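Local coordinates for protein metallopeptidase containing co-catalytic metalloactive site (Shewanella denitrificans OS217, PDB 3B2Y) that probably acts as a zinc-dependent metallocarboxypeptidase of the peptidase M14 family and binds a metal ion, nickel in this crystal, at residues A[128-133]-A[228-233]; A[179-185]-A[240-246]; A[193-197]-A[219-223]; A[201-205]-A[255-259]. The contacts are given in a common frame with arbitrary orientation. Residues are numbered along the deposited sequence.

Contact 1 (A[128-133]-A[228-233]); sequences NRGFTL and TSFEAF
Phe-131, chi1 m (-63°), lays its ring over the start of helix 230-236, with Phe-230 CA over one face. Phe-230, chi1 t, turns its ring edge to the Phe-131 face, a T-shaped pair with centroids 5.6 Å apart and planes at 64°. Phe-230 CB makes a CH-pi contact, 4.3 Å from the Phe-131 ring centroid. Phe-131 CB also packs 3.5 Å from Phe-233 CB. Segment 128-133 is irregular loop; segment 228-233 is helix from Phe-230 on. Nearest CA pairs are Arg-129/Ser-229 and Phe-131/Thr-228, both 5.0 Å. Gly-130 has phi/psi 89/8, which calls for glycine. Thr-228, with chi1 p, accepts Gly-130 N on OG1 at 2.8 Å and Phe-131 N on O at 2.7 Å. Asn-128, chi1 t, touches His-76 and His-170 of the nickel site. Asn-128 OD1 accepts from Phe-230 N at 3.1 Å; N-cap Ser-229 OG, also bonded to Asp-227, accepts from Ala-232 N at 3.1 Å. Side chains of both segments thus serve first-turn NH groups, and Thr-228 two loop NH groups.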
loop_
_atom_site.group_PDB
_atom_site.type_symbol
_atom_site.label_atom_id
_atom_site.label_comp_id
_atom_site.label_asym_id
_atom_site.label_seq_id
_atom_site.Cartn_x
_atom_site.Cartn_y
_atom_site.Cartn_z
ATOM N N ASN A 128 -9.292 5.946 -2.795
ATOM C CA ASN A 128 -8.307 5.806 -3.850
ATOM C C ASN A 128 -8.799 6.309 -5.191
ATOM O O ASN A 128 -8.430 5.803 -6.249
ATOM C CB ASN A 128 -7.858 4.356 -3.942
ATOM C CG ASN A 128 -6.513 4.212 -4.625
ATOM O OD1 ASN A 128 -5.672 5.122 -4.567
ATOM N ND2 ASN A 128 -6.381 3.148 -5.417
ATOM N N ARG A 129 -9.697 7.262 -5.157
ATOM C CA ARG A 129 -10.159 7.827 -6.416
ATOM C C ARG A 129 -10.055 9.328 -6.444
ATOM O O ARG A 129 -10.001 9.953 -5.443
ATOM C CB ARG A 129 -11.611 7.428 -6.711
ATOM C CG ARG A 129 -11.831 5.952 -6.801
ATOM C CD ARG A 129 -12.823 5.577 -7.881
ATOM N NE ARG A 129 -12.658 4.181 -8.291
ATOM C CZ ARG A 129 -13.610 3.439 -8.855
ATOM N NH1 ARG A 129 -14.820 3.961 -9.079
ATOM N NH2 ARG A 129 -13.354 2.169 -9.198
ATOM N N GLY A 130 -10.060 9.901 -7.630
ATOM C CA GLY A 130 -10.142 11.341 -7.753
ATOM C C GLY A 130 -8.853 12.125 -7.765
ATOM O O GLY A 130 -8.913 13.382 -7.692
ATOM N N PHE A 131 -7.690 11.450 -7.830
ATOM C CA PHE A 131 -6.433 12.203 -7.691
ATOM C C PHE A 131 -6.001 12.646 -9.055
ATOM O O PHE A 131 -5.808 11.819 -9.975
ATOM C CB PHE A 131 -5.301 11.392 -7.069
ATOM C CG PHE A 131 -5.561 10.919 -5.642
ATOM C CD1 PHE A 131 -6.221 9.723 -5.389
ATOM C CD2 PHE A 131 -5.133 11.680 -4.533
ATOM C CE1 PHE A 131 -6.430 9.290 -4.051
ATOM C CE2 PHE A 131 -5.344 11.237 -3.220
ATOM C CZ PHE A 131 -6.013 10.071 -2.979
ATOM N N THR A 132 -5.937 13.952 -9.194
ATOM C CA THR A 132 -5.560 14.620 -10.427
ATOM C C THR A 132 -4.907 15.971 -10.139
ATOM O O THR A 132 -4.304 16.518 -11.026
ATOM C CB THR A 132 -6.719 14.763 -11.442
ATOM O OG1 THR A 132 -7.620 15.754 -10.988
ATOM C CG2 THR A 132 -7.488 13.524 -11.582
ATOM N N LEU A 133 -4.970 16.418 -8.878
ATOM C CA LEU A 133 -4.922 17.814 -8.404
ATOM C C LEU A 133 -3.790 18.047 -7.407
ATOM O O LEU A 133 -2.856 18.783 -7.626
ATOM C CB LEU A 133 -6.189 18.167 -7.636
ATOM C CG LEU A 133 -7.564 17.514 -7.764
ATOM C CD1 LEU A 133 -7.522 16.074 -7.510
ATOM C CD2 LEU A 133 -8.522 18.168 -6.807
ATOM N N THR A 228 -7.521 7.420 -11.870
ATOM C CA THR A 228 -7.406 8.557 -10.927
ATOM C C THR A 228 -6.941 8.151 -9.515
ATOM O O THR A 228 -7.214 8.844 -8.531
ATOM C CB THR A 228 -8.715 9.371 -10.782
ATOM O OG1 THR A 228 -9.719 8.599 -10.092
ATOM C CG2 THR A 228 -9.197 9.849 -12.120
ATOM N N SER A 229 -6.210 7.063 -9.450
ATOM C CA SER A 229 -5.721 6.495 -8.220
ATOM C C SER A 229 -4.542 7.324 -7.710
ATOM O O SER A 229 -3.923 8.127 -8.447
ATOM C CB SER A 229 -5.239 5.072 -8.476
ATOM O OG SER A 229 -4.104 5.097 -9.334
ATOM N N PHE A 230 -4.222 7.109 -6.451
ATOM C CA PHE A 230 -3.119 7.789 -5.792
ATOM C C PHE A 230 -1.796 7.479 -6.515
ATOM O O PHE A 230 -1.037 8.356 -6.838
ATOM C CB PHE A 230 -3.042 7.233 -4.374
ATOM C CG PHE A 230 -1.933 7.792 -3.521
ATOM C CD1 PHE A 230 -1.933 9.097 -3.167
ATOM C CD2 PHE A 230 -0.967 6.942 -2.968
ATOM C CE1 PHE A 230 -0.910 9.630 -2.317
ATOM C CE2 PHE A 230 0.024 7.425 -2.090
ATOM C CZ PHE A 230 0.042 8.790 -1.759
ATOM N N GLU A 231 -1.591 6.208 -6.814
ATOM C CA GLU A 231 -0.362 5.750 -7.486
ATOM C C GLU A 231 -0.229 6.346 -8.895
ATOM O O GLU A 231 0.862 6.724 -9.298
ATOM C CB GLU A 231 -0.260 4.206 -7.419
ATOM C CG GLU A 231 -1.438 3.426 -8.029
ATOM C CD GLU A 231 -2.626 3.155 -7.083
ATOM O OE1 GLU A 231 -2.829 3.858 -6.068
ATOM O OE2 GLU A 231 -3.387 2.218 -7.401
ATOM N N ALA A 232 -1.283 6.406 -9.681
ATOM C CA ALA A 232 -1.157 7.006 -11.029
ATOM C C ALA A 232 -0.847 8.490 -10.927
ATOM O O ALA A 232 -0.080 9.037 -11.739
ATOM C CB ALA A 232 -2.415 6.770 -11.886
ATOM N N PHE A 233 -1.502 9.149 -9.990
ATOM C CA PHE A 233 -1.215 10.552 -9.615
ATOM C C PHE A 233 0.285 10.777 -9.320
ATOM O O PHE A 233 0.917 11.690 -9.852
ATOM C CB PHE A 233 -2.036 10.982 -8.371
ATOM C CG PHE A 233 -1.652 12.318 -7.853
ATOM C CD1 PHE A 233 -2.039 13.465 -8.548
ATOM C CD2 PHE A 233 -0.850 12.473 -6.691
ATOM C CE1 PHE A 233 -1.640 14.740 -8.093
ATOM C CE2 PHE A 233 -0.445 13.746 -6.240
ATOM C CZ PHE A 233 -0.880 14.886 -6.924
#

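Contact 2 (A[179-185]-A[240-246]); sequences YVYSFEP and KLAACSE
Two neighbouring antiparallel strands of the central mixed sheet of the M14 fold meet here: strand 179-183 and the 242-246 part of strand 242-248. The axes of these parts approach to 4.6 Å and run at 169°. Tyr-179/Glu-246, Tyr-181/Cys-244 and Phe-183/Ala-242 are hydrogen-bonded pairs; Val-180/Ser-245 and Ser-182/Ala-243 are non-hydrogen-bonded. The bonds run both ways, from Tyr-181 N to Cys-244 O (2.8 Å) up to Tyr-179 N to Glu-246 O (3.3 Å). On one face Phe-183 and Tyr-181, both chi1 m, stand beside the small Ala-242 and Cys-244. Phe-183 CD1 is 3.9 Å from Ala-242 CB, and Tyr-181 CB is 3.9 Å from Cys-244 CB. Glu-246 CB and CG lie over the face of the Tyr-179 ring (chi1 p), CB 3.8 Å from its centroid. On the other face Val-180 CG2 meets Ala-243 CB at 4.0 Å. Past the strands Leu-241 CD2 fits against Glu-184 CG at 3.7 Å. Glu-246 is the predicted proton donor/acceptor, about 5 Å from the nickel ion. Tyr-179 OH also bonds Asp-172. One water lies 2.6 Å from Tyr-179 OH, 2.7 Å from Tyr-181 OH and, weakly bonded, 2.9 Å from Glu-246 OE2.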
loop_
_atom_site.group_PDB
_atom_site.type_symbol
_atom_site.label_atom_id
_atom_site.label_comp_id
_atom_site.label_asym_id
_atom_site.label_seq_id
_atom_site.Cartn_x
_atom_site.Cartn_y
_atom_site.Cartn_z
ATOM N N TYR A 179 -1.993 -10.554 -8.507
ATOM C CA TYR A 179 -1.513 -9.797 -9.650
ATOM C C TYR A 179 -0.981 -8.475 -9.152
ATOM O O TYR A 179 -1.069 -8.198 -7.970
ATOM C CB TYR A 179 -2.597 -9.633 -10.749
ATOM C CG TYR A 179 -3.836 -8.924 -10.303
ATOM C CD1 TYR A 179 -4.836 -9.593 -9.604
ATOM C CD2 TYR A 179 -4.026 -7.573 -10.592
ATOM C CE1 TYR A 179 -5.993 -8.938 -9.190
ATOM C CE2 TYR A 179 -5.197 -6.917 -10.214
ATOM C CZ TYR A 179 -6.173 -7.600 -9.501
ATOM O OH TYR A 179 -7.311 -6.928 -9.099
ATOM N N VAL A 180 -0.370 -7.736 -10.067
ATOM C CA VAL A 180 0.240 -6.478 -9.764
ATOM C C VAL A 180 -0.053 -5.465 -10.883
ATOM O O VAL A 180 0.060 -5.778 -12.071
ATOM C CB VAL A 180 1.759 -6.618 -9.586
ATOM C CG1 VAL A 180 2.471 -7.091 -10.909
ATOM C CG2 VAL A 180 2.298 -5.286 -9.177
ATOM N N TYR A 181 -0.443 -4.256 -10.509
ATOM C CA TYR A 181 -0.437 -3.144 -11.457
ATOM C C TYR A 181 0.951 -2.531 -11.473
ATOM O O TYR A 181 1.528 -2.330 -10.427
ATOM C CB TYR A 181 -1.365 -2.039 -10.976
ATOM C CG TYR A 181 -2.822 -2.350 -10.963
ATOM C CD1 TYR A 181 -3.428 -2.945 -9.860
ATOM C CD2 TYR A 181 -3.612 -1.994 -12.028
ATOM C CE1 TYR A 181 -4.766 -3.188 -9.845
ATOM C CE2 TYR A 181 -4.954 -2.210 -12.020
ATOM C CZ TYR A 181 -5.539 -2.808 -10.944
ATOM O OH TYR A 181 -6.909 -3.041 -10.989
ATOM N N SER A 182 1.480 -2.156 -12.616
ATOM C CA SER A 182 2.793 -1.518 -12.621
ATOM C C SER A 182 2.876 -0.357 -13.622
ATOM O O SER A 182 2.161 -0.334 -14.606
ATOM C CB SER A 182 3.894 -2.566 -12.891
ATOM O OG SER A 182 4.064 -2.776 -14.242
ATOM N N PHE A 183 3.786 0.573 -13.347
ATOM C CA PHE A 183 4.073 1.754 -14.185
ATOM C C PHE A 183 5.601 1.880 -14.275
ATOM O O PHE A 183 6.289 1.962 -13.264
ATOM C CB PHE A 183 3.465 3.032 -13.583
ATOM C CG PHE A 183 1.975 2.928 -13.221
ATOM C CD1 PHE A 183 1.554 2.214 -12.093
ATOM C CD2 PHE A 183 1.030 3.521 -13.998
ATOM C CE1 PHE A 183 0.216 2.123 -11.767
ATOM C CE2 PHE A 183 -0.287 3.421 -13.676
ATOM C CZ PHE A 183 -0.687 2.728 -12.552
ATOM N N GLU A 184 6.123 1.833 -15.497
ATOM C CA GLU A 184 7.528 2.136 -15.786
ATOM C C GLU A 184 7.560 3.013 -17.022
ATOM O O GLU A 184 6.667 2.906 -17.881
ATOM C CB GLU A 184 8.353 0.863 -16.064
ATOM C CG GLU A 184 8.234 -0.194 -14.947
ATOM C CD GLU A 184 9.253 -1.321 -15.068
ATOM O OE1 GLU A 184 10.396 -1.069 -15.510
ATOM O OE2 GLU A 184 8.909 -2.473 -14.726
ATOM N N PRO A 185 8.606 3.846 -17.161
ATOM C CA PRO A 185 8.741 4.667 -18.368
ATOM C C PRO A 185 9.390 3.880 -19.513
ATOM O O PRO A 185 10.431 4.271 -20.021
ATOM C CB PRO A 185 9.641 5.813 -17.895
ATOM C CG PRO A 185 10.575 5.145 -16.931
ATOM C CD PRO A 185 9.716 4.078 -16.229
ATOM N N LYS A 240 9.372 7.626 -10.578
ATOM C CA LYS A 240 10.065 6.893 -11.619
ATOM C C LYS A 240 9.499 5.491 -11.869
ATOM O O LYS A 240 9.567 4.985 -12.986
ATOM C CB LYS A 240 11.572 6.835 -11.272
ATOM C CG LYS A 240 12.160 8.231 -11.173
ATOM C CD LYS A 240 13.663 8.222 -10.952
ATOM C CE LYS A 240 14.192 9.650 -10.928
ATOM N NZ LYS A 240 15.663 9.671 -10.844
ATOM N N LEU A 241 8.967 4.876 -10.819
ATOM C CA LEU A 241 8.443 3.513 -10.880
ATOM C C LEU A 241 7.289 3.453 -9.829
ATOM O O LEU A 241 7.288 4.160 -8.809
ATOM C CB LEU A 241 9.531 2.493 -10.526
ATOM C CG LEU A 241 10.816 2.321 -11.307
ATOM C CD1 LEU A 241 11.832 1.434 -10.561
ATOM C CD2 LEU A 241 10.439 1.787 -12.657
ATOM N N ALA A 242 6.236 2.733 -10.188
ATOM C CA ALA A 242 5.151 2.505 -9.266
ATOM C C ALA A 242 4.561 1.144 -9.431
ATOM O O ALA A 242 4.487 0.599 -10.527
ATOM C CB ALA A 242 4.025 3.627 -9.359
ATOM N N ALA A 243 4.037 0.629 -8.335
ATOM C CA ALA A 243 3.276 -0.618 -8.421
ATOM C C ALA A 243 2.150 -0.639 -7.404
ATOM O O ALA A 243 2.200 0.002 -6.396
ATOM C CB ALA A 243 4.191 -1.848 -8.227
ATOM N N CYS A 244 1.118 -1.396 -7.721
ATOM C CA CYS A 244 0.057 -1.667 -6.762
ATOM C C CYS A 244 -0.103 -3.171 -6.716
ATOM O O CYS A 244 -0.496 -3.779 -7.731
ATOM C CB CYS A 244 -1.203 -0.982 -7.248
ATOM S SG CYS A 244 -2.676 -1.357 -6.294
ATOM N N SER A 245 0.285 -3.792 -5.604
ATOM C CA SER A 245 0.092 -5.237 -5.497
ATOM C C SER A 245 -1.347 -5.520 -5.105
ATOM O O SER A 245 -2.008 -4.731 -4.389
ATOM C CB SER A 245 1.061 -5.848 -4.509
ATOM O OG SER A 245 1.063 -5.144 -3.298
ATOM N N GLU A 246 -1.835 -6.665 -5.551
ATOM C CA GLU A 246 -3.171 -7.122 -5.222
ATOM C C GLU A 246 -3.085 -8.568 -4.728
ATOM O O GLU A 246 -2.999 -9.506 -5.569
ATOM C CB GLU A 246 -4.048 -7.087 -6.468
ATOM C CG GLU A 246 -4.351 -5.682 -7.002
ATOM C CD GLU A 246 -5.453 -4.970 -6.235
ATOM O OE1 GLU A 246 -6.018 -5.559 -5.284
ATOM O OE2 GLU A 246 -5.746 -3.802 -6.589
HETATM O O HOH W 1 -7.679 -4.366 -8.743
#

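Contact 3 (A[193-197]-A[219-223]); sequences SLGLR and DGVIF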
loop_
_atom_site.group_PDB
_atom_site.type_symbol
_atom_site.label_atom_id
_atom_site.label_comp_id
_atom_site.label_asym_id
_atom_site.label_seq_id
_atom_site.Cartn_x
_atom_site.Cartn_y
_atom_site.Cartn_z
ATOM N N SER A 193 8.758 -4.675 -12.466
ATOM C CA SER A 193 7.390 -5.260 -12.503
ATOM C C SER A 193 7.453 -6.783 -12.289
ATOM O O SER A 193 6.694 -7.353 -11.511
ATOM C CB SER A 193 6.701 -4.988 -13.856
ATOM O OG SER A 193 6.657 -3.611 -14.184
ATOM N N LEU A 194 8.391 -7.417 -12.967
ATOM C CA LEU A 194 8.472 -8.869 -12.991
ATOM C C LEU A 194 9.006 -9.449 -11.673
ATOM O O LEU A 194 8.550 -10.503 -11.241
ATOM C CB LEU A 194 9.271 -9.325 -14.211
ATOM C CG LEU A 194 8.717 -8.902 -15.585
ATOM C CD1 LEU A 194 9.562 -9.421 -16.716
ATOM C CD2 LEU A 194 7.249 -9.337 -15.750
ATOM N N GLY A 195 9.923 -8.733 -11.027
ATOM C CA GLY A 195 10.386 -9.036 -9.666
ATOM C C GLY A 195 9.263 -9.005 -8.637
ATOM O O GLY A 195 9.152 -9.888 -7.790
ATOM N N LEU A 196 8.406 -7.992 -8.723
ATOM C CA LEU A 196 7.224 -7.912 -7.855
ATOM C C LEU A 196 6.245 -9.032 -8.125
ATOM O O LEU A 196 5.743 -9.662 -7.218
ATOM C CB LEU A 196 6.527 -6.554 -7.990
ATOM C CG LEU A 196 7.303 -5.408 -7.314
ATOM C CD1 LEU A 196 6.791 -4.026 -7.746
ATOM C CD2 LEU A 196 7.285 -5.539 -5.791
ATOM N N ARG A 197 5.968 -9.263 -9.388
ATOM C CA ARG A 197 5.111 -10.365 -9.740
ATOM C C ARG A 197 5.644 -11.679 -9.188
ATOM O O ARG A 197 4.911 -12.427 -8.534
ATOM C CB ARG A 197 4.994 -10.474 -11.226
ATOM C CG ARG A 197 4.204 -11.699 -11.587
ATOM C CD ARG A 197 4.366 -12.009 -12.975
ATOM N NE ARG A 197 5.699 -12.455 -13.277
ATOM C CZ ARG A 197 6.177 -12.472 -14.507
ATOM N NH1 ARG A 197 5.425 -12.046 -15.511
ATOM N NH2 ARG A 197 7.410 -12.889 -14.728
ATOM N N ASP A 219 0.203 -12.301 -17.718
ATOM C CA ASP A 219 1.244 -12.926 -16.927
ATOM C C ASP A 219 1.237 -12.260 -15.519
ATOM O O ASP A 219 2.286 -12.037 -14.940
ATOM C CB ASP A 219 2.634 -12.822 -17.612
ATOM C CG ASP A 219 2.733 -13.612 -18.961
ATOM O OD1 ASP A 219 1.874 -14.482 -19.266
ATOM O OD2 ASP A 219 3.705 -13.369 -19.722
ATOM N N GLY A 220 0.065 -11.973 -14.978
ATOM C CA GLY A 220 -0.061 -11.397 -13.639
ATOM C C GLY A 220 0.293 -9.915 -13.467
ATOM O O GLY A 220 0.405 -9.459 -12.362
ATOM N N VAL A 221 0.486 -9.193 -14.566
ATOM C CA VAL A 221 0.842 -7.785 -14.569
ATOM C C VAL A 221 -0.199 -7.018 -15.371
ATOM O O VAL A 221 -0.659 -7.509 -16.417
ATOM C CB VAL A 221 2.244 -7.579 -15.165
ATOM C CG1 VAL A 221 2.568 -6.090 -15.284
ATOM C CG2 VAL A 221 3.282 -8.266 -14.260
ATOM N N ILE A 222 -0.653 -5.887 -14.817
ATOM C CA ILE A 222 -1.386 -4.869 -15.584
ATOM C C ILE A 222 -0.457 -3.661 -15.722
ATOM O O ILE A 222 -0.074 -3.064 -14.718
ATOM C CB ILE A 222 -2.689 -4.468 -14.859
ATOM C CG1 ILE A 222 -3.693 -5.620 -14.878
ATOM C CG2 ILE A 222 -3.311 -3.177 -15.458
ATOM C CD1 ILE A 222 -4.442 -5.751 -13.483
ATOM N N PHE A 223 -0.111 -3.296 -16.952
ATOM C CA PHE A 223 0.982 -2.357 -17.155
ATOM C C PHE A 223 0.553 -0.971 -17.673
ATOM O O PHE A 223 -0.098 -0.846 -18.705
ATOM C CB PHE A 223 1.977 -2.990 -18.114
ATOM C CG PHE A 223 3.249 -2.224 -18.263
ATOM C CD1 PHE A 223 4.085 -2.049 -17.193
ATOM C CD2 PHE A 223 3.639 -1.730 -19.514
ATOM C CE1 PHE A 223 5.285 -1.367 -17.329
ATOM C CE2 PHE A 223 4.833 -1.043 -19.646
ATOM C CZ PHE A 223 5.644 -0.861 -18.524
#
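Apolar contact is sparse between helix segment 193-197 and segment 219-223, which ends in strand 221-223. The two bury 218 Å² in all. Val-221 points toward the helix. Its CG2 lies 4.4 Å from Leu-194 CD2 and 4.1 Å from Arg-197 CD, so one methyl group meets residues about one turn apart. Val-221 also packs on Val-180 of the next strand.

The polar contact is made by Arg-197. It extends with chi1 and chi2 both t, then bends at chi3 (p), which brings its guanidinium to the turn before the strand. Arg-197 NH1 donates to Asp-219 O at 3.2 Å, and this oxygen lies near the plane of the guanidinium. The position of Asp-219 O is less certain, because it is modelled too close to a neighbour. Asp-219 and Gly-220 both have positive phi (61° and 75°), and this turns the chain into the strand. An ideal CB on Gly-220 would come 3.6 Å from Arg-197 CD, and the positive phi itself favours glycine.

Ser-193 makes a looser contact. Its OG is 4.1 Å from Phe-223 CE1, while its hydrogen-bonding partners are Glu-184 and Ser-182.

The helix and strand axes are 9.9 Å apart and run at 152°, roughly antiparallel. Strands 179-183 and 221-223 are parallel neighbours, with helix 191-201 between them in the chain. This is a beta-alpha-beta crossover, its helix packed on the outermost strand within this chain, as in alpha/beta folds such as that of the M14 peptidases.

Contact 4 (A[201-205]-A[255-259]); sequences GQYFK and RRVQA
Segment 255-259 is regular helix, part of helix 253-271, with Ala-259 N bonded to Arg-255 O at 2.9 Å. Segment 201-205 has no regular helix or strand; Phe-204 has extended angles of -137/160. The closest CA atoms are those of Tyr-203 and Ala-259, 6.1 Å apart.

Tyr-203 points toward the helix with chi1 m (-71°). Its ring lies flat on the helix surface, so that Ala-259 CA stands 3.9 Å from the ring centroid, a CH-pi contact over the face. Ala-259 CB is 3.7 Å from Tyr-203 CG, and Gln-258 CB is 3.8 Å from Tyr-203 CE1. Phe-204, also m, brings CE2 to 3.6 Å from Ala-259 CB and CZ to 3.8 Å from Arg-256 CG. The CB of Ala-259 thus touches both rings. Phe-204 is buried, while the Tyr-203 ring is partly exposed.

Arg-255 reaches along the loop with chi1, chi2 and chi3 all t and chi4 at 78°. Its NE donates to Tyr-203 O at 3.2 Å, and NH2 adds a weak bond to the same oxygen at 3.5 Å. A water bridges Arg-255 NH2 (3.1 Å) and Gln-202 O (2.7 Å). Tyr-203 CD1 lies over one face of the guanidinium, 4.0 Å from Arg-255 CZ. Arg-256 turns away to a salt bridge with Glu-171.

The contact joins the chain after helix 191-201 to the last long helix of the fold. Arg-255 serves Tyr-203 twice, at its carbonyl and beside its ring, so one charged side chain adds polar bonds to a mainly apolar contact.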
loop_
_atom_site.group_PDB
_atom_site.type_symbol
_atom_site.label_atom_id
_atom_site.label_comp_id
_atom_site.label_asym_id
_atom_site.label_seq_id
_atom_site.Cartn_x
_atom_site.Cartn_y
_atom_site.Cartn_z
ATOM N N GLY A 201 4.013 -14.203 -6.603
ATOM C CA GLY A 201 3.900 -15.581 -7.124
ATOM C C GLY A 201 4.480 -16.718 -6.263
ATOM O O GLY A 201 4.122 -17.874 -6.441
ATOM N N GLN A 202 5.363 -16.416 -5.327
ATOM C CA GLN A 202 5.876 -17.396 -4.355
ATOM C C GLN A 202 4.758 -17.839 -3.383
ATOM O O GLN A 202 4.798 -18.938 -2.830
ATOM C CB GLN A 202 7.040 -16.819 -3.511
ATOM C CG GLN A 202 8.237 -16.177 -4.239
ATOM C CD GLN A 202 9.034 -15.171 -3.347
ATOM O OE1 GLN A 202 8.464 -14.305 -2.616
ATOM N NE2 GLN A 202 10.368 -15.264 -3.438
ATOM N N TYR A 203 3.753 -16.979 -3.194
ATOM C CA TYR A 203 2.681 -17.207 -2.238
ATOM C C TYR A 203 1.358 -17.696 -2.858
ATOM O O TYR A 203 0.662 -18.515 -2.262
ATOM C CB TYR A 203 2.444 -15.936 -1.413
ATOM C CG TYR A 203 3.562 -15.678 -0.449
ATOM C CD1 TYR A 203 3.578 -16.264 0.820
ATOM C CD2 TYR A 203 4.643 -14.884 -0.820
ATOM C CE1 TYR A 203 4.662 -16.027 1.703
ATOM C CE2 TYR A 203 5.704 -14.644 0.046
ATOM C CZ TYR A 203 5.713 -15.212 1.299
ATOM O OH TYR A 203 6.786 -14.966 2.143
ATOM N N PHE A 204 1.002 -17.159 -4.026
ATOM C CA PHE A 204 -0.286 -17.449 -4.676
ATOM C C PHE A 204 -0.095 -17.677 -6.157
ATOM O O PHE A 204 0.917 -17.282 -6.720
ATOM C CB PHE A 204 -1.299 -16.303 -4.472
ATOM C CG PHE A 204 -1.443 -15.871 -3.045
ATOM C CD1 PHE A 204 -2.095 -16.694 -2.128
ATOM C CD2 PHE A 204 -0.906 -14.677 -2.620
ATOM C CE1 PHE A 204 -2.227 -16.303 -0.790
ATOM C CE2 PHE A 204 -1.037 -14.265 -1.282
ATOM C CZ PHE A 204 -1.679 -15.120 -0.367
ATOM N N LYS A 205 -1.068 -18.334 -6.777
ATOM C CA LYS A 205 -1.109 -18.479 -8.229
ATOM C C LYS A 205 -1.402 -17.114 -8.819
ATOM O O LYS A 205 -2.197 -16.332 -8.242
ATOM C CB LYS A 205 -2.161 -19.516 -8.663
ATOM C CG LYS A 205 -1.629 -20.949 -8.621
ATOM N N ARG A 255 -1.085 -15.664 5.432
ATOM C CA ARG A 255 -0.333 -15.767 4.192
ATOM C C ARG A 255 -0.381 -14.463 3.376
ATOM O O ARG A 255 0.562 -14.132 2.646
ATOM C CB ARG A 255 -0.893 -16.907 3.340
ATOM C CG ARG A 255 0.060 -17.456 2.323
ATOM C CD ARG A 255 -0.321 -18.876 1.891
ATOM N NE ARG A 255 0.605 -19.351 0.866
ATOM C CZ ARG A 255 1.833 -19.799 1.110
ATOM N NH1 ARG A 255 2.313 -19.854 2.348
ATOM N NH2 ARG A 255 2.597 -20.192 0.101
ATOM N N ARG A 256 -1.495 -13.745 3.443
ATOM C CA ARG A 256 -1.591 -12.477 2.713
ATOM C C ARG A 256 -0.716 -11.439 3.349
ATOM O O ARG A 256 -0.073 -10.702 2.636
ATOM C CB ARG A 256 -3.038 -11.957 2.659
ATOM C CG ARG A 256 -3.898 -12.674 1.572
ATOM C CD ARG A 256 -5.295 -12.972 2.078
ATOM N NE ARG A 256 -5.959 -11.762 2.519
ATOM C CZ ARG A 256 -7.067 -11.744 3.257
ATOM N NH1 ARG A 256 -7.661 -12.872 3.587
ATOM N NH2 ARG A 256 -7.557 -10.614 3.713
ATOM N N VAL A 257 -0.619 -11.495 4.667
ATOM C CA VAL A 257 0.242 -10.605 5.444
ATOM C C VAL A 257 1.669 -10.860 5.048
ATOM O O VAL A 257 2.394 -9.911 4.724
ATOM C CB VAL A 257 0.025 -10.812 6.961
ATOM C CG1 VAL A 257 1.090 -10.075 7.755
ATOM C CG2 VAL A 257 -1.412 -10.332 7.367
ATOM N N GLN A 258 2.030 -12.142 4.968
ATOM C CA GLN A 258 3.362 -12.550 4.546
ATOM C C GLN A 258 3.705 -12.124 3.124
ATOM O O GLN A 258 4.805 -11.638 2.886
ATOM C CB GLN A 258 3.558 -14.068 4.736
ATOM C CG GLN A 258 3.651 -14.435 6.208
ATOM C CD GLN A 258 3.465 -15.939 6.457
ATOM O OE1 GLN A 258 2.803 -16.650 5.684
ATOM N NE2 GLN A 258 4.072 -16.426 7.526
ATOM N N ALA A 259 2.779 -12.310 2.191
ATOM C CA ALA A 259 2.963 -11.945 0.810
ATOM C C ALA A 259 3.154 -10.423 0.621
ATOM O O ALA A 259 4.031 -10.006 -0.145
ATOM C CB ALA A 259 1.801 -12.462 -0.061
HETATM O O HOH W 2 2.798 -20.676 -2.920
#

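Contact 2 is the buried core of the set, and the other three are partly buried. Contacts 2 and 3 share the central sheet, since strands 179-183 and 221-223 are neighbours in it. They touch through Ser-193 OG, a probable hydrogen-bond partner of Ser-182 OG and Glu-184 OE2. Contact 1 meets contact 2 where Glu-231 packs on Cys-244 and Phe-183. Contact 4 lies on the opposite side of the chain's centre from contact 1. Backbone pairing dominates contact 2. Contact 1 uses phenylalanine rings, and two of its three cross bonds go to Thr-228 before the helix. Contact 4 uses a tyrosine and a phenylalanine, and a helix arginine donates to a loop carbonyl. Contact 3 has the thinnest interface.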